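Local coordinates for protein putative glycosidase ph117-related (Bacteroides thetaiotaomicron, PDB 5A7V) that binds mannose in its central pocket and probably hydrolyses or phosphorolyses beta-linked mannosides, at residues Y161-R166 / H185-A190; K191-K196 / P247-D252; E72-F77 / G103-R108. All blocks are in the same frame, centred on the assembly; numbering follows the deposited sequence.

Contact 1. Residues Y161-R166 / H185-A190. With BMA (beta-D-mannopyranose), chain C; MAN (alpha-D-mannopyranose), chain D; SO4 (sulfate ion), chain I.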
loop_
_atom_site.group_PDB
_atom_site.type_symbol
_atom_site.label_atom_id
_atom_site.label_comp_id
_atom_site.label_asym_id
_atom_site.label_seq_id
_atom_site.Cartn_x
_atom_site.Cartn_y
_atom_site.Cartn_z
ATOM N N TYR A 161 -3.211 1.943 8.575
ATOM C CA TYR A 161 -2.170 2.993 8.381
ATOM C C TYR A 161 -1.126 2.876 9.473
ATOM O O TYR A 161 -1.278 2.089 10.412
ATOM C CB TYR A 161 -2.839 4.377 8.374
ATOM C CG TYR A 161 -3.337 4.865 9.725
ATOM C CD1 TYR A 161 -4.577 4.406 10.248
ATOM C CD2 TYR A 161 -2.638 5.774 10.425
ATOM C CE1 TYR A 161 -5.027 4.812 11.464
ATOM C CE2 TYR A 161 -3.054 6.226 11.673
ATOM C CZ TYR A 161 -4.305 5.751 12.207
ATOM O OH TYR A 161 -4.781 6.263 13.415
ATOM N N THR A 162 -0.010 3.618 9.308
ATOM C CA THR A 162 1.019 3.652 10.318
ATOM C C THR A 162 0.921 4.896 11.206
ATOM O O THR A 162 0.859 6.029 10.681
ATOM C CB THR A 162 2.423 3.694 9.661
ATOM O OG1 THR A 162 2.477 2.684 8.657
ATOM C CG2 THR A 162 3.479 3.434 10.703
ATOM N N GLN A 163 0.943 4.688 12.517
ATOM C CA GLN A 163 1.114 5.760 13.479
ATOM C C GLN A 163 2.611 5.962 13.688
ATOM O O GLN A 163 3.303 4.994 14.000
ATOM C CB GLN A 163 0.433 5.384 14.826
ATOM C CG GLN A 163 -1.031 5.077 14.691
ATOM C CD GLN A 163 -1.614 4.664 16.016
ATOM O OE1 GLN A 163 -1.203 3.653 16.615
ATOM N NE2 GLN A 163 -2.598 5.390 16.464
ATOM N N TRP A 164 3.074 7.201 13.606
ATOM C CA TRP A 164 4.488 7.463 13.784
ATOM C C TRP A 164 4.711 8.594 14.781
ATOM O O TRP A 164 4.306 9.754 14.555
ATOM C CB TRP A 164 5.166 7.750 12.438
ATOM C CG TRP A 164 6.650 8.023 12.414
ATOM C CD1 TRP A 164 7.245 9.025 11.717
ATOM C CD2 TRP A 164 7.700 7.289 13.060
ATOM N NE1 TRP A 164 8.609 8.938 11.827
ATOM C CE2 TRP A 164 8.933 7.882 12.646
ATOM C CE3 TRP A 164 7.752 6.168 13.897
ATOM C CZ2 TRP A 164 10.184 7.406 13.055
ATOM C CZ3 TRP A 164 9.011 5.681 14.284
ATOM C CH2 TRP A 164 10.213 6.292 13.857
ATOM N N ASN A 165 5.405 8.262 15.873
ATOM C CA ASN A 165 5.754 9.222 16.937
ATOM C C ASN A 165 7.256 9.430 17.114
ATOM O O ASN A 165 7.713 9.897 18.153
ATOM C CB ASN A 165 5.127 8.778 18.270
ATOM C CG ASN A 165 5.694 7.474 18.780
ATOM O OD1 ASN A 165 6.549 6.844 18.128
ATOM N ND2 ASN A 165 5.227 7.044 19.935
ATOM N N ARG A 166 8.024 9.066 16.081
ATOM C CA ARG A 166 9.504 9.125 16.073
ATOM C C ARG A 166 10.159 8.104 16.990
ATOM O O ARG A 166 11.391 8.102 17.108
ATOM C CB ARG A 166 9.999 10.530 16.346
ATOM C CG ARG A 166 9.685 11.487 15.215
ATOM C CD ARG A 166 10.522 11.258 14.003
ATOM N NE ARG A 166 11.828 11.858 14.132
ATOM C CZ ARG A 166 12.063 13.172 14.000
ATOM N NH1 ARG A 166 11.051 14.061 13.763
ATOM N NH2 ARG A 166 13.299 13.611 14.125
ATOM N N HIS A 185 -9.217 3.843 15.964
ATOM C CA HIS A 185 -9.361 2.728 16.904
ATOM C C HIS A 185 -8.065 2.304 17.570
ATOM O O HIS A 185 -8.077 1.472 18.479
ATOM C CB HIS A 185 -10.075 1.543 16.276
ATOM C CG HIS A 185 -11.519 1.803 16.035
ATOM N ND1 HIS A 185 -12.473 1.411 16.936
ATOM C CD2 HIS A 185 -12.170 2.432 15.033
ATOM C CE1 HIS A 185 -13.654 1.792 16.505
ATOM N NE2 HIS A 185 -13.506 2.384 15.340
ATOM N N GLY A 186 -6.956 2.883 17.154
ATOM C CA GLY A 186 -5.647 2.561 17.720
ATOM C C GLY A 186 -4.958 1.365 17.051
ATOM O O GLY A 186 -5.434 0.824 16.046
ATOM N N PRO A 187 -3.813 0.973 17.619
ATOM C CA PRO A 187 -3.037 -0.143 17.061
ATOM C C PRO A 187 -3.865 -1.400 16.821
ATOM O O PRO A 187 -4.640 -1.847 17.706
ATOM C CB PRO A 187 -1.927 -0.334 18.101
ATOM C CG PRO A 187 -1.746 1.027 18.717
ATOM C CD PRO A 187 -3.149 1.600 18.789
ATOM N N ALA A 188 -3.689 -2.004 15.665
ATOM C CA ALA A 188 -4.372 -3.243 15.306
ATOM C C ALA A 188 -4.099 -4.353 16.292
ATOM O O ALA A 188 -4.996 -5.187 16.531
ATOM C CB ALA A 188 -3.910 -3.681 13.920
ATOM N N PHE A 189 -2.903 -4.363 16.877
ATOM C CA PHE A 189 -2.472 -5.463 17.747
ATOM C C PHE A 189 -2.390 -5.033 19.219
ATOM O O PHE A 189 -1.708 -5.661 20.038
ATOM C CB PHE A 189 -1.150 -6.043 17.271
ATOM C CG PHE A 189 -1.144 -6.387 15.815
ATOM C CD1 PHE A 189 -2.168 -7.093 15.233
ATOM C CD2 PHE A 189 -0.092 -5.962 14.990
ATOM C CE1 PHE A 189 -2.173 -7.383 13.866
ATOM C CE2 PHE A 189 -0.087 -6.273 13.654
ATOM C CZ PHE A 189 -1.104 -6.998 13.078
ATOM N N ALA A 190 -3.131 -3.971 19.579
ATOM C CA ALA A 190 -3.123 -3.525 20.984
ATOM C C ALA A 190 -3.610 -4.568 21.995
ATOM O O ALA A 190 -3.058 -4.708 23.073
ATOM C CB ALA A 190 -3.971 -2.273 21.147
HETATM C C1 BMA C . 10.601 4.637 7.403
HETATM C C2 BMA C . 9.798 5.049 6.165
HETATM C C3 BMA C . 9.184 6.409 6.410
HETATM C C4 BMA C . 8.384 6.398 7.698
HETATM C C5 BMA C . 9.169 5.757 8.849
HETATM C C6 BMA C . 8.336 5.582 10.105
HETATM O O1 BMA C . 11.291 3.401 7.311
HETATM O O2 BMA C . 8.732 4.121 5.924
HETATM O O3 BMA C . 8.353 6.877 5.281
HETATM O O4 BMA C . 8.067 7.763 8.012
HETATM O O5 BMA C . 9.710 4.460 8.510
HETATM O O6 BMA C . 7.172 4.777 9.894
HETATM C C1 MAN D . 10.546 4.637 7.573
HETATM C C2 MAN D . 9.822 4.728 6.298
HETATM C C3 MAN D . 9.196 6.104 6.323
HETATM C C4 MAN D . 8.364 6.398 7.565
HETATM C C5 MAN D . 9.100 6.002 8.832
HETATM C C6 MAN D . 8.173 5.816 10.014
HETATM O O1 MAN D . 11.699 5.378 7.699
HETATM O O2 MAN D . 8.752 3.795 6.193
HETATM O O3 MAN D . 8.339 6.348 5.198
HETATM O O4 MAN D . 8.072 7.806 7.633
HETATM O O5 MAN D . 9.768 4.764 8.691
HETATM O O6 MAN D . 7.166 4.824 9.784
HETATM S S SO4 I . 6.237 4.699 22.586
HETATM O O1 SO4 I . 6.193 4.652 21.118
HETATM O O2 SO4 I . 5.227 5.671 23.095
HETATM O O3 SO4 I . 7.612 5.091 23.010
HETATM O O4 SO4 I . 5.865 3.394 23.186
HETATM O O HOH W 1 -6.206 4.415 14.893
#

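Contact 2. Residues K191-K196 / P247-D252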
loop_
_atom_site.group_PDB
_atom_site.type_symbol
_atom_site.label_atom_id
_atom_site.label_comp_id
_atom_site.label_asym_id
_atom_site.label_seq_id
_atom_site.Cartn_x
_atom_site.Cartn_y
_atom_site.Cartn_z
ATOM N N LYS A 191 -4.682 -5.255 21.632
ATOM C CA LYS A 191 -5.420 -6.072 22.616
ATOM C C LYS A 191 -4.967 -7.543 22.679
ATOM O O LYS A 191 -5.005 -8.154 23.758
ATOM C CB LYS A 191 -6.906 -6.032 22.231
ATOM C CG LYS A 191 -7.904 -6.693 23.160
ATOM C CD LYS A 191 -9.349 -6.379 22.743
ATOM C CE LYS A 191 -9.949 -7.387 21.769
ATOM N NZ LYS A 191 -11.367 -7.656 22.152
ATOM N N ALA A 192 -4.623 -8.117 21.521
ATOM C CA ALA A 192 -4.392 -9.558 21.444
ATOM C C ALA A 192 -3.290 -10.035 22.402
ATOM O O ALA A 192 -2.331 -9.329 22.686
ATOM C CB ALA A 192 -4.017 -9.937 20.001
ATOM N N TYR A 193 -3.420 -11.262 22.887
ATOM C CA TYR A 193 -2.396 -11.892 23.706
ATOM C C TYR A 193 -2.009 -10.998 24.902
ATOM O O TYR A 193 -0.828 -10.795 25.180
ATOM C CB TYR A 193 -1.173 -12.275 22.866
ATOM C CG TYR A 193 -1.489 -13.171 21.668
ATOM C CD1 TYR A 193 -1.943 -14.476 21.832
ATOM C CD2 TYR A 193 -1.319 -12.724 20.372
ATOM C CE1 TYR A 193 -2.245 -15.276 20.730
ATOM C CE2 TYR A 193 -1.635 -13.512 19.277
ATOM C CZ TYR A 193 -2.064 -14.782 19.430
ATOM O OH TYR A 193 -2.351 -15.529 18.292
ATOM N N ASP A 194 -3.022 -10.412 25.566
ATOM C CA ASP A 194 -2.825 -9.579 26.755
ATOM C C ASP A 194 -1.865 -8.413 26.467
ATOM O O ASP A 194 -1.026 -8.050 27.299
ATOM C CB ASP A 194 -2.331 -10.439 27.942
ATOM C CG ASP A 194 -2.419 -9.727 29.270
ATOM O OD1 ASP A 194 -3.330 -8.895 29.455
ATOM O OD2 ASP A 194 -1.565 -9.998 30.152
ATOM N N GLY A 195 -1.974 -7.854 25.262
ATOM C CA GLY A 195 -1.160 -6.712 24.862
ATOM C C GLY A 195 0.256 -6.989 24.451
ATOM O O GLY A 195 1.042 -6.051 24.336
ATOM N N LYS A 196 0.592 -8.245 24.193
ATOM C CA LYS A 196 1.994 -8.606 23.840
ATOM C C LYS A 196 2.612 -7.733 22.753
ATOM O O LYS A 196 3.802 -7.388 22.847
ATOM C CB LYS A 196 2.057 -10.090 23.436
ATOM C CG LYS A 196 3.415 -10.670 22.980
ATOM C CD LYS A 196 3.266 -12.180 22.791
ATOM C CE LYS A 196 4.499 -12.878 22.267
ATOM N NZ LYS A 196 5.676 -12.620 23.115
ATOM N N PRO A 247 -2.670 -11.638 15.585
ATOM C CA PRO A 247 -1.689 -12.246 14.693
ATOM C C PRO A 247 -1.613 -13.753 14.811
ATOM O O PRO A 247 -1.845 -14.300 15.894
ATOM C CB PRO A 247 -0.363 -11.612 15.114
ATOM C CG PRO A 247 -0.694 -10.391 15.850
ATOM C CD PRO A 247 -2.048 -10.680 16.511
ATOM N N TYR A 248 -1.275 -14.403 13.688
ATOM C CA TYR A 248 -0.936 -15.825 13.715
ATOM C C TYR A 248 0.462 -15.963 14.352
ATOM O O TYR A 248 1.402 -15.258 13.952
ATOM C CB TYR A 248 -0.914 -16.462 12.328
ATOM C CG TYR A 248 -2.245 -16.781 11.717
ATOM C CD1 TYR A 248 -2.953 -15.810 11.039
ATOM C CD2 TYR A 248 -2.779 -18.054 11.782
ATOM C CE1 TYR A 248 -4.206 -16.068 10.457
ATOM C CE2 TYR A 248 -4.016 -18.336 11.200
ATOM C CZ TYR A 248 -4.735 -17.329 10.547
ATOM O OH TYR A 248 -5.935 -17.597 9.910
ATOM N N VAL A 249 0.599 -16.909 15.271
ATOM C CA VAL A 249 1.816 -17.098 16.008
ATOM C C VAL A 249 2.263 -18.552 15.955
ATOM O O VAL A 249 1.498 -19.476 15.671
ATOM C CB VAL A 249 1.716 -16.615 17.492
ATOM C CG1 VAL A 249 1.452 -15.119 17.541
ATOM C CG2 VAL A 249 0.694 -17.406 18.299
ATOM N N ASN A 250 3.556 -18.705 16.197
ATOM C CA ASN A 250 4.224 -20.016 16.286
ATOM C C ASN A 250 3.996 -20.671 17.653
ATOM O O ASN A 250 3.423 -20.052 18.565
ATOM C CB ASN A 250 5.716 -19.806 16.077
ATOM C CG ASN A 250 6.059 -19.509 14.629
ATOM O OD1 ASN A 250 5.570 -20.180 13.713
ATOM N ND2 ASN A 250 6.912 -18.509 14.409
ATOM N N THR A 251 4.453 -21.908 17.807
ATOM C CA THR A 251 4.357 -22.661 19.059
ATOM C C THR A 251 4.831 -21.836 20.257
ATOM O O THR A 251 4.206 -21.865 21.307
ATOM C CB THR A 251 5.164 -23.974 18.932
ATOM O OG1 THR A 251 4.815 -24.610 17.691
ATOM C CG2 THR A 251 4.915 -24.937 20.098
ATOM N N ASP A 252 5.924 -21.078 20.082
ATOM C CA ASP A 252 6.537 -20.298 21.181
ATOM C C ASP A 252 5.970 -18.887 21.310
ATOM O O ASP A 252 6.519 -18.102 22.069
ATOM C CB ASP A 252 8.074 -20.175 21.043
ATOM C CG ASP A 252 8.522 -19.335 19.845
ATOM O OD1 ASP A 252 7.656 -18.963 19.013
ATOM O OD2 ASP A 252 9.762 -19.087 19.741
#

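Contact 3. Residues E72-F77 / G103-R108. With SO4 (sulfate ion), chain G.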
loop_
_atom_site.group_PDB
_atom_site.type_symbol
_atom_site.label_atom_id
_atom_site.label_comp_id
_atom_site.label_asym_id
_atom_site.label_seq_id
_atom_site.Cartn_x
_atom_site.Cartn_y
_atom_site.Cartn_z
ATOM N N GLU A 72 1.161 19.818 2.257
ATOM C CA GLU A 72 1.482 18.958 1.098
ATOM C C GLU A 72 2.556 19.563 0.197
ATOM O O GLU A 72 2.592 19.304 -1.017
ATOM C CB GLU A 72 0.200 18.611 0.324
ATOM C CG GLU A 72 -0.550 19.831 -0.166
ATOM C CD GLU A 72 -1.787 19.538 -1.001
ATOM O OE1 GLU A 72 -2.023 18.357 -1.317
ATOM O OE2 GLU A 72 -2.550 20.511 -1.322
ATOM N N SER A 73 3.432 20.337 0.829
ATOM C CA SER A 73 4.394 21.100 0.091
ATOM C C SER A 73 5.673 20.328 -0.227
ATOM O O SER A 73 6.414 20.739 -1.142
ATOM C CB SER A 73 4.769 22.373 0.839
ATOM O OG SER A 73 5.404 22.099 2.082
ATOM N N ASN A 74 5.954 19.250 0.492
ATOM C CA ASN A 74 7.234 18.539 0.298
ATOM C C ASN A 74 7.100 17.370 -0.665
ATOM O O ASN A 74 7.775 17.311 -1.671
ATOM C CB ASN A 74 7.799 18.109 1.649
ATOM C CG ASN A 74 9.266 18.423 1.829
ATOM O OD1 ASN A 74 10.001 18.769 0.903
ATOM N ND2 ASN A 74 9.701 18.317 3.069
ATOM N N ASP A 75 6.164 16.444 -0.369
ATOM C CA ASP A 75 6.072 15.170 -1.059
ATOM C C ASP A 75 4.648 14.639 -0.901
ATOM O O ASP A 75 4.054 14.814 0.164
ATOM C CB ASP A 75 7.119 14.187 -0.485
ATOM C CG ASP A 75 8.567 14.582 -0.826
ATOM O OD1 ASP A 75 8.960 14.418 -2.028
ATOM O OD2 ASP A 75 9.219 15.095 0.117
ATOM N N THR A 76 4.110 14.046 -1.969
ATOM C CA THR A 76 2.762 13.465 -1.944
ATOM C C THR A 76 2.875 12.063 -2.564
ATOM O O THR A 76 3.252 11.923 -3.741
ATOM C CB THR A 76 1.751 14.296 -2.747
ATOM O OG1 THR A 76 2.220 14.548 -4.073
ATOM C CG2 THR A 76 1.478 15.594 -2.056
ATOM N N PHE A 77 2.601 11.003 -1.800
ATOM C CA PHE A 77 3.005 9.649 -2.214
ATOM C C PHE A 77 2.101 8.617 -1.536
ATOM O O PHE A 77 0.975 8.941 -1.150
ATOM C CB PHE A 77 4.552 9.452 -2.051
ATOM C CG PHE A 77 5.114 9.603 -0.661
ATOM C CD1 PHE A 77 5.165 10.848 -0.034
ATOM C CD2 PHE A 77 5.663 8.511 0.019
ATOM C CE1 PHE A 77 5.765 10.990 1.194
ATOM C CE2 PHE A 77 6.264 8.635 1.246
ATOM C CZ PHE A 77 6.316 9.892 1.850
ATOM N N GLY A 103 11.102 10.185 7.245
ATOM C CA GLY A 103 10.421 9.993 8.507
ATOM C C GLY A 103 10.507 11.133 9.502
ATOM O O GLY A 103 10.036 11.015 10.649
ATOM N N HIS A 104 11.101 12.261 9.090
ATOM C CA HIS A 104 11.273 13.416 9.966
ATOM C C HIS A 104 10.302 14.538 9.697
ATOM O O HIS A 104 10.438 15.614 10.295
ATOM C CB HIS A 104 12.720 13.944 9.875
ATOM C CG HIS A 104 13.723 13.003 10.445
ATOM N ND1 HIS A 104 14.983 13.373 10.770
ATOM C CD2 HIS A 104 13.608 11.706 10.822
ATOM C CE1 HIS A 104 15.631 12.348 11.294
ATOM N NE2 HIS A 104 14.837 11.312 11.272
ATOM N N ARG A 105 9.316 14.307 8.829
ATOM C CA ARG A 105 8.263 15.297 8.586
ATOM C C ARG A 105 6.996 14.863 9.336
ATOM O O ARG A 105 7.019 13.894 10.108
ATOM C CB ARG A 105 7.982 15.401 7.066
ATOM C CG ARG A 105 9.199 15.706 6.197
ATOM C CD ARG A 105 9.954 14.463 5.736
ATOM N NE ARG A 105 11.005 14.862 4.806
ATOM C CZ ARG A 105 10.825 15.148 3.538
ATOM N NH1 ARG A 105 9.664 14.949 2.917
ATOM N NH2 ARG A 105 11.858 15.649 2.825
ATOM N N THR A 106 5.906 15.571 9.118
ATOM C CA THR A 106 4.586 15.095 9.610
ATOM C C THR A 106 3.760 14.689 8.385
ATOM O O THR A 106 3.615 15.487 7.416
ATOM C CB THR A 106 3.843 16.202 10.406
ATOM O OG1 THR A 106 4.613 16.605 11.534
ATOM C CG2 THR A 106 2.488 15.669 10.888
ATOM N N SER A 107 3.229 13.464 8.418
ATOM C CA SER A 107 2.374 12.937 7.373
ATOM C C SER A 107 0.891 13.151 7.742
ATOM O O SER A 107 0.454 12.871 8.869
ATOM C CB SER A 107 2.635 11.432 7.196
ATOM O OG SER A 107 3.944 11.222 6.607
ATOM N N ARG A 108 0.150 13.606 6.754
ATOM C CA ARG A 108 -1.296 13.822 6.838
ATOM C C ARG A 108 -1.877 13.341 5.510
ATOM O O ARG A 108 -1.199 13.372 4.480
ATOM C CB ARG A 108 -1.603 15.308 7.057
ATOM C CG ARG A 108 -0.976 15.877 8.324
ATOM C CD ARG A 108 -1.253 17.363 8.530
ATOM N NE ARG A 108 -0.611 17.910 9.716
ATOM C CZ ARG A 108 0.606 18.488 9.770
ATOM N NH1 ARG A 108 1.405 18.450 8.695
ATOM N NH2 ARG A 108 1.051 19.016 10.884
HETATM S S SO4 G . 15.639 16.767 10.924
HETATM O O1 SO4 G . 14.411 16.338 11.692
HETATM O O2 SO4 G . 16.695 17.013 11.932
HETATM O O3 SO4 G . 15.218 17.955 10.149
HETATM O O4 SO4 G . 16.128 15.797 9.846
HETATM O O HOH W 2 11.822 15.896 -0.077
#

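Contact 1. Residues Y161-R166 / H185-A190
Gln-163 and Pro-187 face each other from the second and fourth strands of one four-stranded antiparallel blade of the five-bladed beta-propeller expected of the family, their CA atoms 8.1 Å apart because strand 169-176 runs between them. The Gln-163 side chain spans that gap. Its CG lies anti to the carbonyl carbon (chi1 -57°) and the chain is extended beyond it, which carries the amide to the proline ring at about a right angle. The oxygen does the touching: Gln-163 OE1 lies 3.4 Å from Pro-187 CG, with CD of the same ring only slightly farther. The other end of the amide turns to helix 136-139 and the residue just before it, where NE2 is hydrogen-bonded to Glu-139 OE2 and Gln-135 OE1.

A water makes the second link. It donates to Tyr-161 OH at 2.8 Å and accepts from the backbone N of Gly-186, also at 2.8 Å, while the same phenol is hydrogen-bonded to Glu-139 OE2, so one carboxylate oxygen fixes both side chains. Farther on, Ala-190 N bonds to Pro-187 O and closes a type I turn.

Next to Gln-163, as strand 157-164 ends, Trp-164 offers one ring face to C6 of the bound mannose, modelled as overlapping alpha and beta anomers; the backbone N of Arg-166 covers the opposite face. Held by its nitrogen alone, the Gln-163 amide leaves OE1 buried against C-H groups with no hydrogen-bond partner in the model, so water and van der Waals contact carry the link.

Contact 2. Residues K191-K196 / P247-D252
Tyr-193 reaches from the loop 191-196 to Pro-247 and Val-249, which its phenol meets together. At CB the side chain sets out in the direction of 247-252, CG lying anti to the carbonyl carbon and beside the backbone N (chi1 -55°). The side chain also touches Thr-246, the residue before 247-252. Contact across the segments becomes close at CE2, which is 3.5 Å from Pro-247 O, 4.0 Å from Pro-247 CD and 3.9 Å from Val-249 CG1, the methyl arriving obliquely to the ring. Next along, CZ lies between Pro-247 O and Val-249 CG2. At the tip, Tyr-193 OH donates a hydrogen bond of 2.7 Å to Pro-247 O. The acceptor lies at the ring edge and in its plane, and the C=O...O angle of 180° shows the carbonyl pointing directly at the phenol oxygen. Val-249 comes from the opposite direction and sets CG2 3.6 Å from the same OH, giving the bond an apolar flank.

The backbone behind the tyrosine is unusual: Tyr-193, Asp-194 and Gly-195 all have positive phi, forming a short left-handed turn held by Gly-195 N to Ala-192 O and Lys-196 N to Tyr-193 O. In the five-bladed beta-propeller expected of GH130 enzymes, this turn belongs to the connection between blades, after strand 183-187 and before strand 205-212, and it packs on the end of strand 246-247, which pairs with strand 235-239 in the following blade.

Ala-192 extends the apolar patch beside the ring, its CB 4.1 Å from Pro-247 CD. That proline is buried, with Leu-255 also against its ring, whereas Tyr-193 itself remains largely exposed to solvent.

Contact 3. Residues E72-F77 / G103-R108
Arg-105 and Asp-75 form a buried salt bridge within one antiparallel propeller blade, NH1 donating to OD2 at 2.8 Å with an N-H...O angle of 163°. The aspartate oxygen lies at the guanidinium edge, close to its plane, but is itself met on its anti side and somewhat out of the carboxylate plane. A water makes a second, indirect link, donating to Asp-75 OD2 at 2.7 Å and accepting from Arg-105 NH2 at 2.9 Å; it too sits at the guanidinium edge. NH1 also forms a salt bridge with Glu-95, so two carboxylates hold this one amino group, and Asp-75 OD1 is bonded to Ser-368 OG.

Asp-75 and Glu-95 come from neighbouring strands 75-84 and 87-95. Asn-74 and Asp-75 both face Glu-95, making a classic beta bulge at the start of strand 75-84. The bulge lets both side chains head for Arg-105, which stands on the loop leading into strand 107-114.

Around this polar centre the packing is flat. The amide of Asn-74 lies nearly parallel to the guanidinium, the planes 6° apart, with ND2 over one face, offset toward the rim, and 3.4 Å from Arg-105 CZ. Although the two nitrogen groups are both donors, ND2 is directed to the backbone O of Asp-96 and the contact is one of faces. Arg-105 reaches this place by a bend at chi2 (89°) that turns the guanidinium flat against the amide; Gln-341 touches it as well.

Farther along the loop, Gly-103 borders the mannose pocket, and its O accepts a hydrogen bond from Trp-164 NE1. His-104 turns outward, its ND1 donating in the ring plane to O4 of a sulfate ion, probably from the crystallisation liquor, at 2.8 Å.

Overall arrangement
Contacts 1 and 3 are buried and lie on two different blades, each within one four-stranded sheet, whereas contact 2 sits farther out and is only partly buried, tying an interblade connection to the edge of another sheet. Their chemistry follows: paired charges in contact 3, a neutral amide and a water in contact 1, a phenol hydrogen-bonded to a backbone carbonyl amid apolar side chains in contact 2. Contacts 1 and 3 meet beside the mannose site, where segments 161-166 and 103-108 are joined. Contact 1 runs directly into contact 2 along the chain, and Phe-189 packs on Pro-247. Contacts 2 and 3 do not touch, their nearest atoms being about 23 Å apart.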